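Local coordinates for ThermoDBP-single stranded DNA binding protein (Thermoproteus tenax, PDB 3TEK) that binds single-stranded DNA, apparently taking the place of the canonical single-stranded DNA-binding protein in the Thermoproteales, at residues G33-A37 and D114-I118; F76-R80 and L124-T128; L96-F100 and K137-I141. All blocks are in the same frame, centred on the assembly; numbering follows the deposited sequence.

In the fold
Interactions 1 and 3 adjoin, their centres about 11 Å apart, and use neighbouring strands of the antiparallel sheet, 116-124 in interaction 1 and 131-142 in interaction 3: Met117 N lies 2.8 Å from Ile141 O, and Phe116 CE2 meets Phe100 CZ at 3.3 Å. Interaction 2 sits on the opposite side of the chain's centre, its centre about 28 Å from that of interaction 1. Chemistry follows place. Interactions 1 and 3 are partly buried, the first a backbone bridge backed by an aromatic ring, the second an apolar helix-on-sheet contact without hydrogen bonds. Interaction 2, joining helix 71-79 to a hairpin turn, is mostly buried (Ile79, Leu124, Pro126), with Arg78 and Asp127 exposed at its margin.

Interaction 1 (G33-A37 and D114-I118); sequences GKTSA and DIFMI
The loop 33-37 runs roughly antiparallel to 114-118, with end-to-end directions 141° apart, Lys34 CA 4.8 Å from Met117 CA and Ser36 CA 4.8 Å from Ile115 CA. Thr35 and Phe116, both extended, form a hydrogen-bonded antiparallel pair: Thr35 N donates to Phe116 O at 2.8 Å and Phe116 N to Thr35 O at 2.9 Å. This isolated bridge ties the connection between strand 23-31 and helix 37-41 to strand 116-124 in the four-stranded sheet. At phi/psi 89°/171° a CB on Gly33 would jam against the preceding carbonyl O; Gly33 O contacts Met117 CB at 3.1 Å. Phe116, with chi1 p, folds its ring back against the loop, so that Thr35 O lies over one face, Ala37 N is 3.4 Å from Phe116 CE2 and Thr35 CG2 (chi1 t) is 3.9 Å from Phe116 CE1. Lys34 is all-trans and leads away, yet its CG touches Ile115 CG2 at 3.5 Å. Ile115 is m,m, bringing CD1 to 3.8 Å from Ser36 CB. Ser36, chi1 p, is the N-cap of helix 37-41, and its OG accepts a weak hydrogen bond from Arg39 N. Water 1 accepts from Ala37 N (2.9 Å) and donates to Asp114 O (2.6 Å).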
ATOM      1  N   GLY A  33      -2.126  -5.449  -7.013  1.00 52.07           N
ATOM      2  CA  GLY A  33      -2.636  -5.957  -8.250  1.00 53.25           C
ATOM      3  C   GLY A  33      -1.590  -5.864  -9.323  1.00 55.35           C
ATOM      4  O   GLY A  33      -0.495  -5.287  -9.143  1.00 51.89           O
ATOM      5  N   LYS A  34      -1.939  -6.482 -10.440  1.00 57.26           N
ATOM      6  CA  LYS A  34      -1.081  -6.585 -11.613  1.00 59.16           C
ATOM      7  C   LYS A  34      -0.969  -5.188 -12.213  1.00 58.50           C
ATOM      8  O   LYS A  34      -1.981  -4.584 -12.578  1.00 61.58           O
ATOM      9  CB  LYS A  34      -1.725  -7.583 -12.600  1.00 61.66           C
ATOM     10  CG  LYS A  34      -0.877  -8.089 -13.765  1.00 65.35           C
ATOM     11  CD  LYS A  34      -1.583  -9.320 -14.387  1.00 67.77           C
ATOM     12  CE  LYS A  34      -1.201  -9.596 -15.820  1.00 70.14           C
ATOM     13  NZ  LYS A  34      -2.130 -10.619 -16.378  1.00 71.26           N
ATOM     14  N   THR A  35       0.243  -4.663 -12.310  1.00 54.19           N
ATOM     15  CA  THR A  35       0.421  -3.269 -12.717  1.00 53.23           C
ATOM     16  C   THR A  35       1.818  -3.046 -13.303  1.00 52.81           C
ATOM     17  O   THR A  35       2.569  -3.993 -13.483  1.00 53.52           O
ATOM     18  CB  THR A  35       0.175  -2.316 -11.538  1.00 52.53           C
ATOM     19  OG1 THR A  35       0.228  -0.957 -11.990  1.00 53.09           O
ATOM     20  CG2 THR A  35       1.193  -2.531 -10.437  1.00 48.90           C
ATOM     21  N   SER A  36       2.146  -1.805 -13.611  1.00 52.84           N
ATOM     22  CA  SER A  36       3.472  -1.467 -14.113  1.00 54.71           C
ATOM     23  C   SER A  36       3.938  -0.305 -13.285  1.00 54.24           C
ATOM     24  O   SER A  36       3.113   0.300 -12.568  1.00 51.31           O
ATOM     25  CB  SER A  36       3.425  -1.055 -15.587  1.00 59.16           C
ATOM     26  OG  SER A  36       2.641   0.118 -15.767  1.00 60.74           O
ATOM     27  N   ALA A  37       5.241  -0.011 -13.378  1.00 52.76           N
ATOM     28  CA  ALA A  37       5.874   1.104 -12.646  1.00 54.16           C
ATOM     29  C   ALA A  37       5.259   2.456 -13.000  1.00 55.98           C
ATOM     30  O   ALA A  37       4.923   3.240 -12.117  1.00 56.44           O
ATOM     31  CB  ALA A  37       7.386   1.142 -12.888  1.00 54.95           C
ATOM     32  N   ASP A 114       7.769  -3.720 -17.980  1.00 59.16           N
ATOM     33  CA  ASP A 114       7.479  -4.980 -17.309  1.00 58.89           C
ATOM     34  C   ASP A 114       6.285  -4.866 -16.341  1.00 56.84           C
ATOM     35  O   ASP A 114       5.936  -3.784 -15.855  1.00 56.17           O
ATOM     36  CB  ASP A 114       8.703  -5.530 -16.597  1.00 58.58           C
ATOM     37  CG  ASP A 114       9.613  -6.323 -17.522  1.00 61.88           C
ATOM     38  OD1 ASP A 114       9.259  -6.590 -18.703  1.00 62.42           O
ATOM     39  OD2 ASP A 114      10.703  -6.692 -17.053  1.00 61.05           O
ATOM     40  N   ILE A 115       5.639  -5.995 -16.115  1.00 57.36           N
ATOM     41  CA  ILE A 115       4.431  -6.051 -15.302  1.00 57.56           C
ATOM     42  C   ILE A 115       4.735  -6.827 -14.037  1.00 55.42           C
ATOM     43  O   ILE A 115       5.618  -7.682 -14.036  1.00 52.13           O
ATOM     44  CB  ILE A 115       3.283  -6.704 -16.071  1.00 60.68           C
ATOM     45  CG1 ILE A 115       2.955  -5.859 -17.279  1.00 65.09           C
ATOM     46  CG2 ILE A 115       2.034  -6.762 -15.233  1.00 64.04           C
ATOM     47  CD1 ILE A 115       2.572  -4.453 -16.933  1.00 67.43           C
ATOM     48  N   PHE A 116       4.003  -6.516 -12.963  1.00 54.55           N
ATOM     49  CA  PHE A 116       4.256  -7.096 -11.641  1.00 52.70           C
ATOM     50  C   PHE A 116       3.121  -6.822 -10.646  1.00 52.78           C
ATOM     51  O   PHE A 116       2.240  -5.986 -10.895  1.00 51.17           O
ATOM     52  CB  PHE A 116       5.563  -6.541 -11.054  1.00 50.50           C
ATOM     53  CG  PHE A 116       5.566  -5.057 -10.882  1.00 49.33           C
ATOM     54  CD1 PHE A 116       4.974  -4.462  -9.754  1.00 50.53           C
ATOM     55  CD2 PHE A 116       6.131  -4.237 -11.843  1.00 48.58           C
ATOM     56  CE1 PHE A 116       4.961  -3.068  -9.606  1.00 50.77           C
ATOM     57  CE2 PHE A 116       6.112  -2.845 -11.717  1.00 49.38           C
ATOM     58  CZ  PHE A 116       5.545  -2.258 -10.603  1.00 50.92           C
ATOM     59  N   MET A 117       3.183  -7.453  -9.499  1.00 30.00           N
ATOM     60  CA  MET A 117       2.391  -7.017  -8.387  1.00 30.00           C
ATOM     61  C   MET A 117       3.180  -7.070  -7.091  1.00 30.00           C
ATOM     62  O   MET A 117       4.040  -7.894  -6.919  1.00 30.00           O
ATOM     63  CB  MET A 117       1.107  -7.809  -8.286  1.00 20.00           C
ATOM     64  CG  MET A 117       1.284  -9.249  -8.362  1.00 20.00           C
ATOM     65  SD  MET A 117      -0.256 -10.115  -8.538  1.00 20.00           S
ATOM     66  CE  MET A 117       0.372 -11.727  -8.725  1.00 20.00           C
ATOM     67  N   ILE A 118       2.898  -6.162  -6.194  1.00 53.22           N
ATOM     68  CA  ILE A 118       3.584  -6.136  -4.935  1.00 51.16           C
ATOM     69  C   ILE A 118       2.602  -6.470  -3.847  1.00 51.48           C
ATOM     70  O   ILE A 118       1.529  -5.952  -3.820  1.00 52.97           O
ATOM     71  CB  ILE A 118       4.151  -4.765  -4.689  1.00 50.81           C
ATOM     72  CG1 ILE A 118       5.189  -4.469  -5.747  1.00 51.89           C
ATOM     73  CG2 ILE A 118       4.764  -4.656  -3.330  1.00 49.56           C
ATOM     74  CD1 ILE A 118       5.563  -3.074  -5.836  1.00 51.21           C
TER
HETATM   75  O   HOH W   1       7.041  -1.531 -15.062  1.00 44.66           O

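Interaction 2 (F76-R80 and L124-T128); sequences FNRIR and LDPDT
Residues 76-79 belong to helix 71-79, with Arg80 N bonded to Phe76 O at 2.8 Å; they face Leu124 of strand 116-124 and the turn after it, where 126-128 have helical phi/psi. The nearest CA atoms are those of Ile79 and Thr128, 7.3 Å apart. Arg78, trans at chi1 and chi2 and p at chi3, presents its guanidinium edge-on to two consecutive carbonyls: NH1 donates to Asp127 O at 3.0 Å and NH2 to Pro126 O at 2.9 Å. Alongside, Ile79 (chi1 p, chi2 t) sets CG2 3.6 Å from Pro126 O and CD1 4.0 Å from Leu124 CD2, while Leu124 also packs on Val60 of helix 52-68. Two amides of the turn are met by Asp125, whose OD1 accepts from Asp127 N at 2.8 Å and, weakly, from Thr128 N at 3.4 Å. Thr128 OG1 bonds with Glu130 N. The result is an Asx turn in the hairpin connection between antiparallel strands 116-124 and 131-142, held to a helix by a bidentate arginine.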
ATOM      1  N   PHE A  76     -11.916   7.044   9.188  1.00 41.89           N
ATOM      2  CA  PHE A  76     -11.205   7.348   7.951  1.00 43.92           C
ATOM      3  C   PHE A  76     -11.259   8.826   7.570  1.00 45.33           C
ATOM      4  O   PHE A  76     -10.235   9.421   7.196  1.00 44.42           O
ATOM      5  CB  PHE A  76     -11.719   6.516   6.785  1.00 44.65           C
ATOM      6  CG  PHE A  76     -10.959   6.758   5.516  1.00 43.44           C
ATOM      7  CD1 PHE A  76      -9.622   6.398   5.417  1.00 42.80           C
ATOM      8  CD2 PHE A  76     -11.573   7.361   4.430  1.00 45.94           C
ATOM      9  CE1 PHE A  76      -8.906   6.646   4.270  1.00 44.74           C
ATOM     10  CE2 PHE A  76     -10.880   7.598   3.266  1.00 45.93           C
ATOM     11  CZ  PHE A  76      -9.535   7.241   3.180  1.00 45.66           C
ATOM     12  N   ASN A  77     -12.456   9.397   7.648  1.00 46.86           N
ATOM     13  CA  ASN A  77     -12.647  10.814   7.322  1.00 47.17           C
ATOM     14  C   ASN A  77     -11.836  11.740   8.215  1.00 45.88           C
ATOM     15  O   ASN A  77     -11.304  12.730   7.746  1.00 45.03           O
ATOM     16  CB  ASN A  77     -14.140  11.187   7.338  1.00 48.70           C
ATOM     17  CG  ASN A  77     -14.856  10.729   6.087  1.00 51.20           C
ATOM     18  OD1 ASN A  77     -14.226  10.523   5.050  1.00 53.39           O
ATOM     19  ND2 ASN A  77     -16.177  10.551   6.178  1.00 51.75           N
ATOM     20  N   ARG A  78     -11.713  11.390   9.493  1.00 45.35           N
ATOM     21  CA  ARG A  78     -10.838  12.135  10.377  1.00 44.57           C
ATOM     22  C   ARG A  78      -9.358  12.018   9.977  1.00 44.88           C
ATOM     23  O   ARG A  78      -8.673  13.026   9.831  1.00 45.00           O
ATOM     24  CB  ARG A  78     -10.990  11.663  11.803  1.00 45.46           C
ATOM     25  CG  ARG A  78     -10.012  12.336  12.745  1.00 45.06           C
ATOM     26  CD  ARG A  78     -10.391  12.062  14.161  1.00 45.85           C
ATOM     27  NE  ARG A  78     -10.382  10.635  14.443  1.00 45.23           N
ATOM     28  CZ  ARG A  78      -9.290   9.909  14.703  1.00 45.33           C
ATOM     29  NH1 ARG A  78      -8.070  10.459  14.695  1.00 45.29           N
ATOM     30  NH2 ARG A  78      -9.415   8.609  14.959  1.00 45.46           N
ATOM     31  N   ILE A  79      -8.856  10.798   9.822  1.00 43.34           N
ATOM     32  CA  ILE A  79      -7.423  10.626   9.638  1.00 44.18           C
ATOM     33  C   ILE A  79      -6.948  10.990   8.252  1.00 45.45           C
ATOM     34  O   ILE A  79      -5.774  11.379   8.073  1.00 43.95           O
ATOM     35  CB  ILE A  79      -6.940   9.196   9.997  1.00 43.67           C
ATOM     36  CG1 ILE A  79      -7.455   8.158   9.012  1.00 41.31           C
ATOM     37  CG2 ILE A  79      -7.361   8.837  11.381  1.00 42.13           C
ATOM     38  CD1 ILE A  79      -6.788   6.809   9.193  1.00 41.70           C
ATOM     39  N   ARG A  80      -7.870  10.893   7.289  1.00 48.95           N
ATOM     40  CA  ARG A  80      -7.568  11.039   5.871  1.00 51.91           C
ATOM     41  C   ARG A  80      -6.766  12.294   5.517  1.00 53.23           C
ATOM     42  O   ARG A  80      -5.903  12.259   4.635  1.00 53.10           O
ATOM     43  CB  ARG A  80      -8.859  11.039   5.053  1.00 55.56           C
ATOM     44  CG  ARG A  80      -8.608  10.938   3.589  1.00 60.74           C
ATOM     45  CD  ARG A  80      -9.890  10.711   2.798  1.00 66.54           C
ATOM     46  NE  ARG A  80      -9.945  11.583   1.631  1.00 69.91           N
ATOM     47  CZ  ARG A  80     -10.038  12.903   1.685  1.00 73.40           C
ATOM     48  NH1 ARG A  80     -10.127  13.541   2.858  1.00 74.82           N
ATOM     49  NH2 ARG A  80     -10.069  13.592   0.556  1.00 76.02           N
ATOM     50  N   LEU A 124      -1.869   0.205  10.699  1.00 40.94           N
ATOM     51  CA  LEU A 124      -2.399   1.548  10.864  1.00 41.65           C
ATOM     52  C   LEU A 124      -2.786   1.741  12.312  1.00 42.09           C
ATOM     53  O   LEU A 124      -3.553   0.947  12.850  1.00 41.81           O
ATOM     54  CB  LEU A 124      -3.616   1.774   9.982  1.00 42.75           C
ATOM     55  CG  LEU A 124      -4.456   3.058  10.214  1.00 44.10           C
ATOM     56  CD1 LEU A 124      -3.688   4.317   9.824  1.00 43.60           C
ATOM     57  CD2 LEU A 124      -5.758   2.962   9.446  1.00 42.95           C
ATOM     58  N   ASP A 125      -2.297   2.823  12.917  1.00 42.53           N
ATOM     59  CA  ASP A 125      -2.826   3.275  14.211  1.00 44.31           C
ATOM     60  C   ASP A 125      -4.018   4.197  13.920  1.00 45.08           C
ATOM     61  O   ASP A 125      -3.825   5.320  13.477  1.00 44.43           O
ATOM     62  CB  ASP A 125      -1.730   4.021  15.012  1.00 46.80           C
ATOM     63  CG  ASP A 125      -2.198   4.448  16.396  1.00 50.32           C
ATOM     64  OD1 ASP A 125      -3.424   4.658  16.601  1.00 54.95           O
ATOM     65  OD2 ASP A 125      -1.347   4.593  17.290  1.00 53.08           O
ATOM     66  N   PRO A 126      -5.260   3.719  14.137  1.00 44.68           N
ATOM     67  CA  PRO A 126      -6.393   4.561  13.768  1.00 45.73           C
ATOM     68  C   PRO A 126      -6.543   5.809  14.653  1.00 45.94           C
ATOM     69  O   PRO A 126      -7.261   6.735  14.276  1.00 45.48           O
ATOM     70  CB  PRO A 126      -7.598   3.612  13.904  1.00 45.53           C
ATOM     71  CG  PRO A 126      -7.203   2.688  14.991  1.00 46.10           C
ATOM     72  CD  PRO A 126      -5.690   2.498  14.842  1.00 45.89           C
ATOM     73  N   ASP A 127      -5.892   5.828  15.820  1.00 48.49           N
ATOM     74  CA  ASP A 127      -5.923   7.016  16.707  1.00 50.44           C
ATOM     75  C   ASP A 127      -5.156   8.186  16.117  1.00 49.36           C
ATOM     76  O   ASP A 127      -5.650   9.308  16.077  1.00 50.33           O
ATOM     77  CB  ASP A 127      -5.354   6.691  18.089  1.00 54.82           C
ATOM     78  CG  ASP A 127      -6.171   5.650  18.809  1.00 58.81           C
ATOM     79  OD1 ASP A 127      -7.381   5.916  18.999  1.00 62.15           O
ATOM     80  OD2 ASP A 127      -5.622   4.579  19.168  1.00 65.73           O
ATOM     81  N   THR A 128      -3.934   7.915  15.683  1.00 48.41           N
ATOM     82  CA  THR A 128      -3.028   8.987  15.239  1.00 47.79           C
ATOM     83  C   THR A 128      -3.048   9.143  13.721  1.00 45.73           C
ATOM     84  O   THR A 128      -2.687  10.182  13.185  1.00 46.18           O
ATOM     85  CB  THR A 128      -1.608   8.703  15.734  1.00 48.86           C
ATOM     86  OG1 THR A 128      -1.143   7.440  15.210  1.00 48.65           O
ATOM     87  CG2 THR A 128      -1.574   8.676  17.272  1.00 50.38           C
TER

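Interaction 3 (L96-F100 and K137-I141); sequences LKKWF and KTQLI
Helix 83-108 lies across the antiparallel sheet, its 96-100 segment packing against residues 138-141 of strand 131-142, an edge strand within this chain. The short axes approach to 11.0 Å and cross at -51°; the nearest CA pairs, Leu96 with Thr138 and Phe100 with Leu140, are both 8.8 Å apart. No hydrogen bond links the segments, so side chains carry the contact. Thr138 and Leu140 point their CA-to-CB bonds at the helix, whereas that of Gln139 points away, as expected of alternating strand residues.

One contact is purely aliphatic: Leu96, whose chi1 of -98° lies between wells, brings CD2 to 4.0 Å from Thr138 CG2. Aromatic edges meet Leu140 (chi1 t, chi2 p), with Trp99 CH2 3.9 Å from Leu140 CB and Phe100 CE1 4.3 Å from Leu140 CD1. Phe100 also meets the ring of Phe116, joining this layer to strand 116-124. The polar end of Thr138 is engaged within the sheet, where OG1 bonds with Thr120 OG1 and Arg135 O. With chi1 m, Thr138 turns its methyl group onto Trp99 (chi1 t, chi2 80°) in a CH-pi contact: CG2 sits 3.8 Å from the centroid of the Trp99 six-membered ring, 9° off its normal.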
ATOM      1  N   LEU A  96       8.582   2.309  -0.696  1.00 47.13           N
ATOM      2  CA  LEU A  96       8.248   1.248  -1.655  1.00 47.47           C
ATOM      3  C   LEU A  96       8.847   1.495  -3.028  1.00 48.63           C
ATOM      4  O   LEU A  96       9.337   0.570  -3.654  1.00 45.40           O
ATOM      5  CB  LEU A  96       6.755   1.074  -1.822  1.00 50.39           C
ATOM      6  CG  LEU A  96       6.098  -0.061  -1.014  1.00 54.10           C
ATOM      7  CD1 LEU A  96       4.584   0.133  -1.014  1.00 54.37           C
ATOM      8  CD2 LEU A  96       6.483  -1.466  -1.537  1.00 52.13           C
ATOM      9  N   LYS A  97       8.771   2.739  -3.484  1.00 48.37           N
ATOM     10  CA  LYS A  97       9.321   3.126  -4.771  1.00 52.96           C
ATOM     11  C   LYS A  97      10.817   2.908  -4.776  1.00 54.75           C
ATOM     12  O   LYS A  97      11.370   2.390  -5.752  1.00 54.31           O
ATOM     13  CB  LYS A  97       9.004   4.589  -5.042  1.00 55.08           C
ATOM     14  CG  LYS A  97       9.335   5.107  -6.412  1.00 59.77           C
ATOM     15  CD  LYS A  97       8.759   6.518  -6.553  1.00 64.93           C
ATOM     16  CE  LYS A  97       9.313   7.283  -7.743  1.00 68.59           C
ATOM     17  NZ  LYS A  97       9.056   8.756  -7.567  1.00 70.46           N
ATOM     18  N   LYS A  98      11.472   3.296  -3.682  1.00 54.64           N
ATOM     19  CA  LYS A  98      12.917   3.105  -3.546  1.00 55.06           C
ATOM     20  C   LYS A  98      13.287   1.610  -3.550  1.00 52.84           C
ATOM     21  O   LYS A  98      14.206   1.163  -4.234  1.00 52.77           O
ATOM     22  CB  LYS A  98      13.412   3.759  -2.252  1.00 57.76           C
ATOM     23  CG  LYS A  98      14.944   3.836  -2.157  1.00 63.13           C
ATOM     24  CD  LYS A  98      15.434   4.788  -1.048  1.00 68.14           C
ATOM     25  CE  LYS A  98      15.953   4.052   0.190  1.00 71.37           C
ATOM     26  NZ  LYS A  98      16.762   4.943   1.099  1.00 76.86           N
ATOM     27  N   TRP A  99      12.584   0.845  -2.741  1.00 49.84           N
ATOM     28  CA  TRP A  99      12.742  -0.594  -2.758  1.00 49.72           C
ATOM     29  C   TRP A  99      12.583  -1.172  -4.189  1.00 49.21           C
ATOM     30  O   TRP A  99      13.382  -2.020  -4.591  1.00 48.26           O
ATOM     31  CB  TRP A  99      11.748  -1.252  -1.797  1.00 49.26           C
ATOM     32  CG  TRP A  99      11.743  -2.702  -1.941  1.00 50.09           C
ATOM     33  CD1 TRP A  99      12.647  -3.570  -1.416  1.00 50.87           C
ATOM     34  CD2 TRP A  99      10.813  -3.483  -2.699  1.00 48.58           C
ATOM     35  NE1 TRP A  99      12.334  -4.857  -1.799  1.00 52.50           N
ATOM     36  CE2 TRP A  99      11.215  -4.833  -2.588  1.00 51.57           C
ATOM     37  CE3 TRP A  99       9.682  -3.173  -3.454  1.00 49.14           C
ATOM     38  CZ2 TRP A  99      10.512  -5.890  -3.204  1.00 51.29           C
ATOM     39  CZ3 TRP A  99       8.971  -4.210  -4.052  1.00 51.58           C
ATOM     40  CH2 TRP A  99       9.399  -5.552  -3.935  1.00 52.74           C
ATOM     41  N   PHE A 100      11.576  -0.711  -4.940  1.00 47.12           N
ATOM     42  CA  PHE A 100      11.304  -1.280  -6.275  1.00 47.27           C
ATOM     43  C   PHE A 100      12.420  -0.971  -7.242  1.00 48.95           C
ATOM     44  O   PHE A 100      12.917  -1.839  -7.920  1.00 47.77           O
ATOM     45  CB  PHE A 100      10.018  -0.745  -6.874  1.00 47.55           C
ATOM     46  CG  PHE A 100       9.742  -1.280  -8.249  1.00 47.60           C
ATOM     47  CD1 PHE A 100       9.238  -2.560  -8.418  1.00 48.61           C
ATOM     48  CD2 PHE A 100      10.032  -0.526  -9.366  1.00 49.85           C
ATOM     49  CE1 PHE A 100       8.981  -3.078  -9.706  1.00 51.31           C
ATOM     50  CE2 PHE A 100       9.796  -1.022 -10.671  1.00 51.85           C
ATOM     51  CZ  PHE A 100       9.270  -2.301 -10.843  1.00 51.39           C
ATOM     52  N   LYS A 137       7.906  -8.024   5.194  1.00 51.87           N
ATOM     53  CA  LYS A 137       6.907  -8.832   4.468  1.00 55.83           C
ATOM     54  C   LYS A 137       6.615  -8.389   3.007  1.00 53.89           C
ATOM     55  O   LYS A 137       5.658  -8.836   2.398  1.00 58.70           O
ATOM     56  CB  LYS A 137       5.614  -8.879   5.283  1.00 59.24           C
ATOM     57  CG  LYS A 137       5.796  -9.451   6.681  1.00 63.82           C
ATOM     58  CD  LYS A 137       6.240 -10.913   6.632  1.00 69.42           C
ATOM     59  CE  LYS A 137       5.712 -11.678   7.820  1.00 74.47           C
ATOM     60  NZ  LYS A 137       5.722 -13.141   7.538  1.00 80.47           N
ATOM     61  N   THR A 138       7.430  -7.522   2.440  1.00 51.13           N
ATOM     62  CA  THR A 138       7.161  -7.038   1.099  1.00 51.50           C
ATOM     63  C   THR A 138       7.609  -8.084   0.084  1.00 53.35           C
ATOM     64  O   THR A 138       8.721  -8.576   0.184  1.00 55.22           O
ATOM     65  CB  THR A 138       7.895  -5.719   0.839  1.00 50.47           C
ATOM     66  OG1 THR A 138       7.486  -4.759   1.821  1.00 51.03           O
ATOM     67  CG2 THR A 138       7.568  -5.179  -0.549  1.00 49.72           C
ATOM     68  N   GLN A 139       6.764  -8.427  -0.884  1.00 56.46           N
ATOM     69  CA  GLN A 139       7.162  -9.375  -1.946  1.00 58.05           C
ATOM     70  C   GLN A 139       6.674  -8.967  -3.310  1.00 56.81           C
ATOM     71  O   GLN A 139       5.651  -8.305  -3.447  1.00 55.05           O
ATOM     72  CB  GLN A 139       6.653 -10.772  -1.635  1.00 64.27           C
ATOM     73  CG  GLN A 139       7.588 -11.533  -0.693  1.00 72.55           C
ATOM     74  CD  GLN A 139       6.842 -12.350   0.303  1.00 79.83           C
ATOM     75  OE1 GLN A 139       5.936 -13.097  -0.065  1.00 89.63           O
ATOM     76  NE2 GLN A 139       7.202 -12.209   1.589  1.00 83.75           N
ATOM     77  N   LEU A 140       7.451  -9.360  -4.309  1.00 54.01           N
ATOM     78  CA  LEU A 140       7.165  -9.065  -5.694  1.00 53.19           C
ATOM     79  C   LEU A 140       6.909 -10.342  -6.454  1.00 53.92           C
ATOM     80  O   LEU A 140       7.675 -11.321  -6.360  1.00 56.69           O
ATOM     81  CB  LEU A 140       8.356  -8.378  -6.337  1.00 54.90           C
ATOM     82  CG  LEU A 140       8.111  -7.828  -7.733  1.00 54.50           C
ATOM     83  CD1 LEU A 140       7.458  -6.466  -7.629  1.00 54.52           C
ATOM     84  CD2 LEU A 140       9.432  -7.789  -8.538  1.00 57.69           C
ATOM     85  N   ILE A 141       5.831 -10.338  -7.214  1.00 53.20           N
ATOM     86  CA  ILE A 141       5.652 -11.325  -8.249  1.00 53.67           C
ATOM     87  C   ILE A 141       5.722 -10.553  -9.553  1.00 51.47           C
ATOM     88  O   ILE A 141       5.122  -9.483  -9.670  1.00 47.85           O
ATOM     89  CB  ILE A 141       4.320 -12.055  -8.129  1.00 57.87           C
ATOM     90  CG1 ILE A 141       4.341 -12.969  -6.903  1.00 60.20           C
ATOM     91  CG2 ILE A 141       4.072 -12.921  -9.406  1.00 56.08           C
ATOM     92  CD1 ILE A 141       5.178 -14.272  -7.135  1.00 63.57           C
TER